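Local coordinates for CSE1 (Thermus thermophilus, PDB 4AN8), which serves as the large Cse1 (CasA) subunit of the type I-E CRISPR Cascade ribonucleoprotein complex, which probably recognises invading DNA in bacterial adaptive immunity, at residues S302-F307 with K380-A385; S126-E131 with L162-F167; D79-G84 with G330-E335. One frame throughout, in Å; residues are numbered along the deposited sequence.

How the contacts relate
The centres of contacts 1 and 2 are 32 Å apart, those of contacts 1 and 3 about 31 Å apart, and those of contacts 2 and 3 about 37 Å apart; none touches another. Contact 2 is the most local in sequence, joining a loop to the end of helix 154-167, and is nested inside the long loop that contact 3 closes between helices 74-83 and 320-333. Contact 1 opens before contact 3 closes, so the two cross along the chain; it ties the loop after strand 292-294 to helix 372-403. Contact 2 lies on the opposite side of the chain's centre from both others. Helix 320-333 thus meets the N-terminal part, while the 302-307 loop packs on C-terminal helices.

Contact 1 of 3, residues S302-F307 with K380-A385; sequences SFWRDF and KALKMA
Leu382, on helix 372-403, pushes its two methyl branches against the short 3-10 turn at 303-306. Its CD2 rests chiefly on the backbone, 3.6 Å from Trp304 O and 3.8 Å from Arg305 O. CD1 meets the six-membered part of the Trp304 indole at the rim, near the ring plane, 4.1 Å from Trp304 CE3. Phe307 adds a looser touch through CB, which lies 4.4 Å from Leu382 CD2.

What turns the indole this way is its first torsion: CG of Trp304 sits between the backbone N and the carbonyl carbon (chi1 51°), and one face of the ring receives Ser302 CB. The ring of Phe307 in turn lies over Trp304 CA, which is 3.7 Å above its centre. Farther out, Asp438 on helix 429-446 accepts hydrogen bonds from both Trp304 NE1 and Ser302 OG, and Phe441 stacks on the indole. Arg305 forms a salt bridge with Glu386, one residue beyond the helical segment.

Leu382 and the 3-10 turn meet by van der Waals contact alone, so the indole's orientation probably rests more on the hydrogen bond of Trp304 NE1 to Asp438 and on the stack with Phe441 than on Leu382.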
# COMPACT_ATOMS: atom_id res chain seq x y z
N SER A 302 3.60 -14.00 4.20
CA SER A 302 4.54 -13.11 3.53
C SER A 302 3.98 -12.59 2.22
O SER A 302 3.49 -13.35 1.40
CB SER A 302 5.87 -13.83 3.25
OG SER A 302 6.59 -14.07 4.45
N PHE A 303 4.07 -11.28 2.01
CA PHE A 303 3.47 -10.67 0.84
C PHE A 303 4.07 -11.11 -0.52
O PHE A 303 3.35 -11.28 -1.50
CB PHE A 303 3.49 -9.15 0.95
CG PHE A 303 2.71 -8.48 -0.12
CD1 PHE A 303 1.35 -8.67 -0.21
CD2 PHE A 303 3.35 -7.71 -1.08
CE1 PHE A 303 0.61 -8.05 -1.26
CE2 PHE A 303 2.64 -7.10 -2.11
CZ PHE A 303 1.27 -7.27 -2.20
N TRP A 304 5.38 -11.27 -0.57
CA TRP A 304 6.05 -11.62 -1.81
C TRP A 304 5.56 -12.97 -2.35
O TRP A 304 5.78 -13.30 -3.52
CB TRP A 304 7.59 -11.61 -1.66
CG TRP A 304 8.10 -12.42 -0.49
CD1 TRP A 304 8.35 -11.97 0.76
CD2 TRP A 304 8.39 -13.83 -0.48
NE1 TRP A 304 8.79 -12.99 1.57
CE2 TRP A 304 8.83 -14.15 0.82
CE3 TRP A 304 8.34 -14.83 -1.44
CZ2 TRP A 304 9.21 -15.45 1.20
CZ3 TRP A 304 8.73 -16.14 -1.07
CH2 TRP A 304 9.15 -16.43 0.24
N ARG A 305 4.89 -13.73 -1.49
CA ARG A 305 4.33 -15.01 -1.90
C ARG A 305 3.27 -14.88 -2.97
O ARG A 305 2.96 -15.84 -3.65
CB ARG A 305 3.74 -15.74 -0.70
CG ARG A 305 4.79 -16.36 0.17
CD ARG A 305 4.27 -17.69 0.61
NE ARG A 305 4.01 -17.70 2.02
CZ ARG A 305 3.32 -18.64 2.65
NH1 ARG A 305 2.80 -19.66 1.99
NH2 ARG A 305 3.16 -18.52 3.95
N ASP A 306 2.71 -13.69 -3.11
CA ASP A 306 1.73 -13.44 -4.16
C ASP A 306 2.35 -12.85 -5.43
O ASP A 306 1.61 -12.54 -6.37
CB ASP A 306 0.62 -12.51 -3.65
CG ASP A 306 -0.23 -13.15 -2.58
OD1 ASP A 306 -0.67 -14.29 -2.77
OD2 ASP A 306 -0.44 -12.53 -1.52
N PHE A 307 3.66 -12.66 -5.47
CA PHE A 307 4.28 -11.96 -6.60
C PHE A 307 4.18 -12.67 -7.97
O PHE A 307 4.27 -12.00 -9.01
CB PHE A 307 5.75 -11.58 -6.34
CG PHE A 307 5.93 -10.36 -5.45
CD1 PHE A 307 4.84 -9.65 -4.96
CD2 PHE A 307 7.22 -9.93 -5.12
CE1 PHE A 307 5.04 -8.54 -4.16
CE2 PHE A 307 7.42 -8.84 -4.32
CZ PHE A 307 6.34 -8.13 -3.85
N LYS A 380 8.92 -20.43 -10.78
CA LYS A 380 9.59 -21.62 -10.23
C LYS A 380 10.02 -21.40 -8.78
O LYS A 380 9.78 -22.24 -7.93
CB LYS A 380 10.84 -21.98 -11.06
CG LYS A 380 10.57 -22.50 -12.48
CD LYS A 380 11.89 -22.85 -13.17
CE LYS A 380 11.71 -23.13 -14.67
NZ LYS A 380 10.74 -24.23 -14.94
N ALA A 381 10.69 -20.28 -8.52
CA ALA A 381 11.21 -19.99 -7.19
C ALA A 381 10.10 -20.08 -6.17
O ALA A 381 10.28 -20.66 -5.10
CB ALA A 381 11.83 -18.59 -7.17
N LEU A 382 8.95 -19.50 -6.50
CA LEU A 382 7.86 -19.43 -5.55
C LEU A 382 7.21 -20.79 -5.40
O LEU A 382 6.65 -21.10 -4.35
CB LEU A 382 6.83 -18.38 -5.96
CG LEU A 382 6.92 -17.04 -5.23
CD1 LEU A 382 8.35 -16.57 -5.17
CD2 LEU A 382 6.01 -15.99 -5.87
N LYS A 383 7.27 -21.59 -6.45
CA LYS A 383 6.62 -22.89 -6.44
C LYS A 383 7.42 -23.85 -5.56
O LYS A 383 6.86 -24.53 -4.70
CB LYS A 383 6.48 -23.43 -7.87
CG LYS A 383 5.55 -24.62 -8.00
CD LYS A 383 5.36 -25.00 -9.46
CE LYS A 383 4.52 -26.26 -9.64
NZ LYS A 383 5.23 -27.50 -9.19
N MET A 384 8.73 -23.88 -5.76
CA MET A 384 9.61 -24.64 -4.88
C MET A 384 9.33 -24.27 -3.43
O MET A 384 9.06 -25.15 -2.61
CB MET A 384 11.07 -24.36 -5.22
CG MET A 384 11.47 -24.84 -6.61
SD MET A 384 12.98 -24.07 -7.24
CE MET A 384 14.15 -24.49 -5.94
N ALA A 385 9.37 -22.97 -3.12
CA ALA A 385 9.22 -22.52 -1.74
C ALA A 385 7.88 -22.97 -1.18
O ALA A 385 7.81 -23.40 -0.02
CB ALA A 385 9.43 -21.01 -1.63

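Contact 2 of 3, residues S126-E131 with L162-F167; sequences SKLLPE and LVHQAF. With ACT (acetate ion), chain C; ACT (acetate ion), chain D.
The C-terminal part of helix 154-167 packs against the loop that follows strand 123-124, and His164 carries most of the joint. Its CB lies 3.4 Å from Leu128 O. Leu128 CD2 is 3.7 Å from His164 CD2, the two side chains crossing at about a right angle. With CG of His164 anti to the backbone N (chi1 -170°), the ring extends from the helix to the turn, and its CE1 comes 3.6 Å from Lys127 O.

Residues 126-128 end a 3-10 turn, closed by Leu129 N bonding back to Ser126 O. Leu128 also touches Met264 and Leu254 of the mixed sheet that contains strands 250-256 and 261-273, so helix, turn and sheet meet here. That same sheet supplies Tyr266, whose hydroxyl is hydrogen-bonded to His164 NE2.

At the other nitrogen the partner is an acetate probably taken from the crystallisation liquor: the one N-H of His164 ND1 is shared weakly between both acetate oxygens, OXT at 3.3 Å and O at 3.5 Å. The acetate methyl lies 3.7 Å from Pro130 CB, and Val163 CG1 approaches the acetate O to 3.9 Å. A second acetate receives a weak bond from Lys127 NZ, at the end of a chain bent at chi2.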
# COMPACT_ATOMS: atom_id res chain seq x y z
N SER A 126 -9.59 11.73 16.63
CA SER A 126 -8.96 10.41 16.74
C SER A 126 -9.64 9.34 15.88
O SER A 126 -9.01 8.37 15.48
CB SER A 126 -8.93 9.97 18.20
OG SER A 126 -10.24 9.92 18.72
N LYS A 127 -10.93 9.53 15.59
CA LYS A 127 -11.69 8.63 14.71
C LYS A 127 -11.13 8.59 13.25
O LYS A 127 -11.40 7.65 12.49
CB LYS A 127 -13.16 9.04 14.70
CG LYS A 127 -13.99 8.41 13.60
CD LYS A 127 -14.64 7.09 14.04
CE LYS A 127 -15.47 6.46 12.93
NZ LYS A 127 -16.49 5.52 13.47
N LEU A 128 -10.38 9.62 12.86
CA LEU A 128 -9.75 9.65 11.55
C LEU A 128 -8.60 8.67 11.45
O LEU A 128 -8.18 8.31 10.34
CB LEU A 128 -9.23 11.04 11.26
CG LEU A 128 -10.29 12.14 11.12
CD1 LEU A 128 -9.59 13.48 10.94
CD2 LEU A 128 -11.26 11.83 9.98
N LEU A 129 -8.09 8.24 12.60
CA LEU A 129 -6.88 7.43 12.64
C LEU A 129 -7.18 5.94 12.78
O LEU A 129 -8.18 5.55 13.39
CB LEU A 129 -5.98 7.86 13.81
CG LEU A 129 -5.47 9.28 13.85
CD1 LEU A 129 -4.79 9.52 15.17
CD2 LEU A 129 -4.54 9.55 12.69
N PRO A 130 -6.31 5.10 12.23
CA PRO A 130 -6.47 3.65 12.37
C PRO A 130 -6.37 3.24 13.83
O PRO A 130 -5.47 3.70 14.53
CB PRO A 130 -5.28 3.10 11.58
CG PRO A 130 -4.28 4.21 11.56
CD PRO A 130 -5.11 5.46 11.46
N GLU A 131 -7.32 2.42 14.28
CA GLU A 131 -7.30 1.82 15.60
C GLU A 131 -6.82 0.40 15.45
O GLU A 131 -7.59 -0.47 15.03
CB GLU A 131 -8.70 1.80 16.20
CG GLU A 131 -9.16 3.09 16.81
CD GLU A 131 -10.65 3.10 17.06
OE1 GLU A 131 -11.31 2.09 16.74
OE2 GLU A 131 -11.17 4.12 17.58
N LEU A 162 -6.69 12.90 5.16
CA LEU A 162 -6.33 12.26 3.91
C LEU A 162 -6.26 10.77 4.11
O LEU A 162 -6.73 10.01 3.28
CB LEU A 162 -4.97 12.74 3.45
CG LEU A 162 -4.90 13.83 2.41
CD1 LEU A 162 -3.43 13.89 1.94
CD2 LEU A 162 -5.83 13.52 1.23
N VAL A 163 -5.66 10.34 5.21
CA VAL A 163 -5.57 8.92 5.44
C VAL A 163 -6.98 8.33 5.52
O VAL A 163 -7.28 7.32 4.89
CB VAL A 163 -4.77 8.60 6.72
CG1 VAL A 163 -5.03 7.14 7.16
CG2 VAL A 163 -3.26 8.89 6.49
N HIS A 164 -7.85 8.97 6.29
CA HIS A 164 -9.18 8.41 6.53
C HIS A 164 -9.99 8.25 5.25
O HIS A 164 -10.69 7.27 5.08
CB HIS A 164 -9.96 9.26 7.55
CG HIS A 164 -11.23 8.63 8.02
ND1 HIS A 164 -11.26 7.47 8.77
CD2 HIS A 164 -12.52 9.02 7.88
CE1 HIS A 164 -12.51 7.16 9.05
NE2 HIS A 164 -13.30 8.09 8.52
N GLN A 165 -9.89 9.22 4.35
CA GLN A 165 -10.63 9.20 3.08
C GLN A 165 -10.17 8.08 2.14
O GLN A 165 -10.93 7.65 1.26
CB GLN A 165 -10.53 10.56 2.35
CG GLN A 165 -11.14 11.74 3.11
CD GLN A 165 -12.66 11.62 3.25
OE1 GLN A 165 -13.20 10.53 3.29
NE2 GLN A 165 -13.35 12.75 3.27
N ALA A 166 -8.91 7.63 2.28
CA ALA A 166 -8.43 6.58 1.39
C ALA A 166 -8.61 5.20 2.01
O ALA A 166 -8.88 4.23 1.31
CB ALA A 166 -6.97 6.83 1.00
N PHE A 167 -8.48 5.12 3.34
CA PHE A 167 -8.37 3.82 4.02
C PHE A 167 -9.51 3.41 4.99
O PHE A 167 -9.48 2.29 5.53
CB PHE A 167 -7.03 3.76 4.77
CG PHE A 167 -5.84 3.68 3.88
CD1 PHE A 167 -5.46 2.48 3.30
CD2 PHE A 167 -5.06 4.82 3.63
CE1 PHE A 167 -4.35 2.42 2.46
CE2 PHE A 167 -3.96 4.77 2.82
CZ PHE A 167 -3.60 3.56 2.23
C ACT C . -8.65 4.74 9.33
O ACT C . -8.19 5.87 8.99
OXT ACT C . -9.77 4.74 9.93
CH3 ACT C . -7.90 3.45 9.01
C ACT D . -16.72 4.15 9.45
O ACT D . -15.76 4.39 8.66
OXT ACT D . -17.19 5.14 10.08
CH3 ACT D . -17.27 2.75 9.63

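Contact 3 of 3, residues D79-G84 with G330-E335; sequences DWWRKG and GELEDE
A leucine methyl sits almost squarely over the pyrrole ring of a tryptophan: Leu332 CD2 is 3.6 Å from the centroid of the Trp81 five-membered ring and only 2° off its normal, a clear CH-pi contact. The second methyl extends the cover to the six-membered ring, with Leu332 CD1 3.8 Å from Trp81 CH2, so both branches of the leucine spread over the indole. The placement follows from Trp81, whose CG is anti to the backbone N (chi1 -172°), carrying the ring out from its helix towards the other.

These residues join the last turn of helix 74-83 to the last turn of helix 320-333, two helices far apart in sequence. Leu78 of helix 74-83 also touches Leu332, and helix 199-206 packs on Trp81 through Glu201, Leu204 and Leu205. At Gly84, helix 74-83 closes in a Schellman motif, its positive phi leading the chain away.

Alongside the apolar patch, Arg82 and Glu335 form a salt bridge. Arg82 NH1 gives a hydrogen bond to Glu335 OE1 at 3.0 Å, rather bent at 132°; the oxygen lies in the guanidinium plane, while the donor comes on the syn side of the carboxylate but tilted out of its plane. Through its other terminal nitrogen, NH2, Arg82 also pairs with Asp79 OD1 one turn earlier in its own helix, forming a salt-bridge network with Glu335, though the modelled separation is too short to be trusted in detail. The second oxygen, Glu335 OE2, lies against the aliphatic shaft, 3.2 Å from Arg82 CD.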
# COMPACT_ATOMS: atom_id res chain seq x y z
N ASP A 79 11.59 12.55 -20.53
CA ASP A 79 11.98 13.95 -20.66
C ASP A 79 12.13 14.59 -19.28
O ASP A 79 13.18 15.12 -18.96
CB ASP A 79 10.94 14.73 -21.47
CG ASP A 79 11.15 14.61 -22.97
OD1 ASP A 79 12.31 14.73 -23.42
OD2 ASP A 79 10.16 14.41 -23.70
N TRP A 80 11.07 14.55 -18.48
CA TRP A 80 11.10 15.24 -17.19
C TRP A 80 12.19 14.66 -16.32
O TRP A 80 12.79 15.37 -15.52
CB TRP A 80 9.75 15.16 -16.48
CG TRP A 80 8.67 15.69 -17.34
CD1 TRP A 80 8.79 16.62 -18.33
CD2 TRP A 80 7.28 15.32 -17.30
NE1 TRP A 80 7.57 16.86 -18.91
CE2 TRP A 80 6.63 16.08 -18.30
CE3 TRP A 80 6.53 14.44 -16.52
CZ2 TRP A 80 5.26 15.96 -18.55
CZ3 TRP A 80 5.18 14.32 -16.76
CH2 TRP A 80 4.55 15.08 -17.76
N TRP A 81 12.45 13.37 -16.48
CA TRP A 81 13.53 12.73 -15.74
C TRP A 81 14.85 13.34 -16.18
O TRP A 81 15.67 13.72 -15.35
CB TRP A 81 13.54 11.22 -16.00
CG TRP A 81 14.50 10.50 -15.13
CD1 TRP A 81 15.86 10.64 -15.13
CD2 TRP A 81 14.18 9.54 -14.11
NE1 TRP A 81 16.41 9.82 -14.17
CE2 TRP A 81 15.41 9.13 -13.54
CE3 TRP A 81 12.99 8.98 -13.64
CZ2 TRP A 81 15.47 8.17 -12.50
CZ3 TRP A 81 13.06 8.03 -12.60
CH2 TRP A 81 14.29 7.65 -12.05
N ARG A 82 15.07 13.41 -17.49
CA ARG A 82 16.30 13.99 -18.04
C ARG A 82 16.50 15.44 -17.58
O ARG A 82 17.59 15.80 -17.15
CB ARG A 82 16.32 13.91 -19.58
CG ARG A 82 16.89 12.60 -20.12
CD ARG A 82 17.11 12.65 -21.64
NE ARG A 82 15.89 13.08 -22.31
CZ ARG A 82 14.95 12.25 -22.76
NH1 ARG A 82 15.09 10.94 -22.65
NH2 ARG A 82 13.87 12.76 -23.34
N LYS A 83 15.46 16.25 -17.67
CA LYS A 83 15.56 17.67 -17.31
C LYS A 83 15.69 17.90 -15.82
O LYS A 83 16.07 18.99 -15.39
CB LYS A 83 14.38 18.45 -17.87
CG LYS A 83 14.73 19.23 -19.12
CD LYS A 83 13.50 19.61 -19.92
CE LYS A 83 13.02 18.44 -20.75
NZ LYS A 83 11.64 18.68 -21.27
N GLY A 84 15.39 16.88 -15.01
CA GLY A 84 15.51 17.04 -13.58
C GLY A 84 14.36 17.79 -12.95
O GLY A 84 14.49 18.33 -11.85
N GLY A 330 13.80 0.22 -17.80
CA GLY A 330 14.43 -0.26 -19.02
C GLY A 330 14.91 0.87 -19.92
O GLY A 330 16.05 0.86 -20.38
N GLU A 331 14.05 1.85 -20.16
CA GLU A 331 14.39 3.00 -21.00
C GLU A 331 15.52 3.86 -20.41
O GLU A 331 16.31 4.46 -21.15
CB GLU A 331 13.14 3.84 -21.29
CG GLU A 331 12.03 3.07 -22.00
CD GLU A 331 12.37 2.70 -23.44
OE1 GLU A 331 12.64 3.62 -24.24
OE2 GLU A 331 12.37 1.49 -23.78
N LEU A 332 15.61 3.91 -19.09
CA LEU A 332 16.70 4.65 -18.47
C LEU A 332 17.99 3.87 -18.67
O LEU A 332 19.07 4.44 -18.73
CB LEU A 332 16.44 4.88 -16.99
CG LEU A 332 15.28 5.78 -16.57
CD1 LEU A 332 14.91 5.47 -15.12
CD2 LEU A 332 15.62 7.25 -16.75
N GLU A 333 17.86 2.55 -18.76
CA GLU A 333 19.02 1.68 -18.95
C GLU A 333 19.60 1.80 -20.36
O GLU A 333 20.81 1.71 -20.54
CB GLU A 333 18.67 0.22 -18.65
CG GLU A 333 19.21 -0.28 -17.32
CD GLU A 333 18.62 -1.61 -16.91
OE1 GLU A 333 18.39 -2.47 -17.79
OE2 GLU A 333 18.38 -1.80 -15.71
N ASP A 334 18.74 1.98 -21.35
CA ASP A 334 19.19 2.11 -22.73
C ASP A 334 19.82 3.47 -22.97
O ASP A 334 20.23 3.80 -24.08
CB ASP A 334 18.03 1.90 -23.71
CG ASP A 334 17.40 0.52 -23.60
OD1 ASP A 334 17.98 -0.36 -22.91
OD2 ASP A 334 16.33 0.31 -24.21
N GLU A 335 19.90 4.28 -21.92
CA GLU A 335 20.40 5.64 -22.02
C GLU A 335 21.58 5.81 -21.08
O GLU A 335 22.17 6.89 -21.01
CB GLU A 335 19.30 6.63 -21.66
CG GLU A 335 19.02 7.68 -22.71
CD GLU A 335 18.06 8.74 -22.21
OE1 GLU A 335 16.83 8.53 -22.32
OE2 GLU A 335 18.53 9.78 -21.71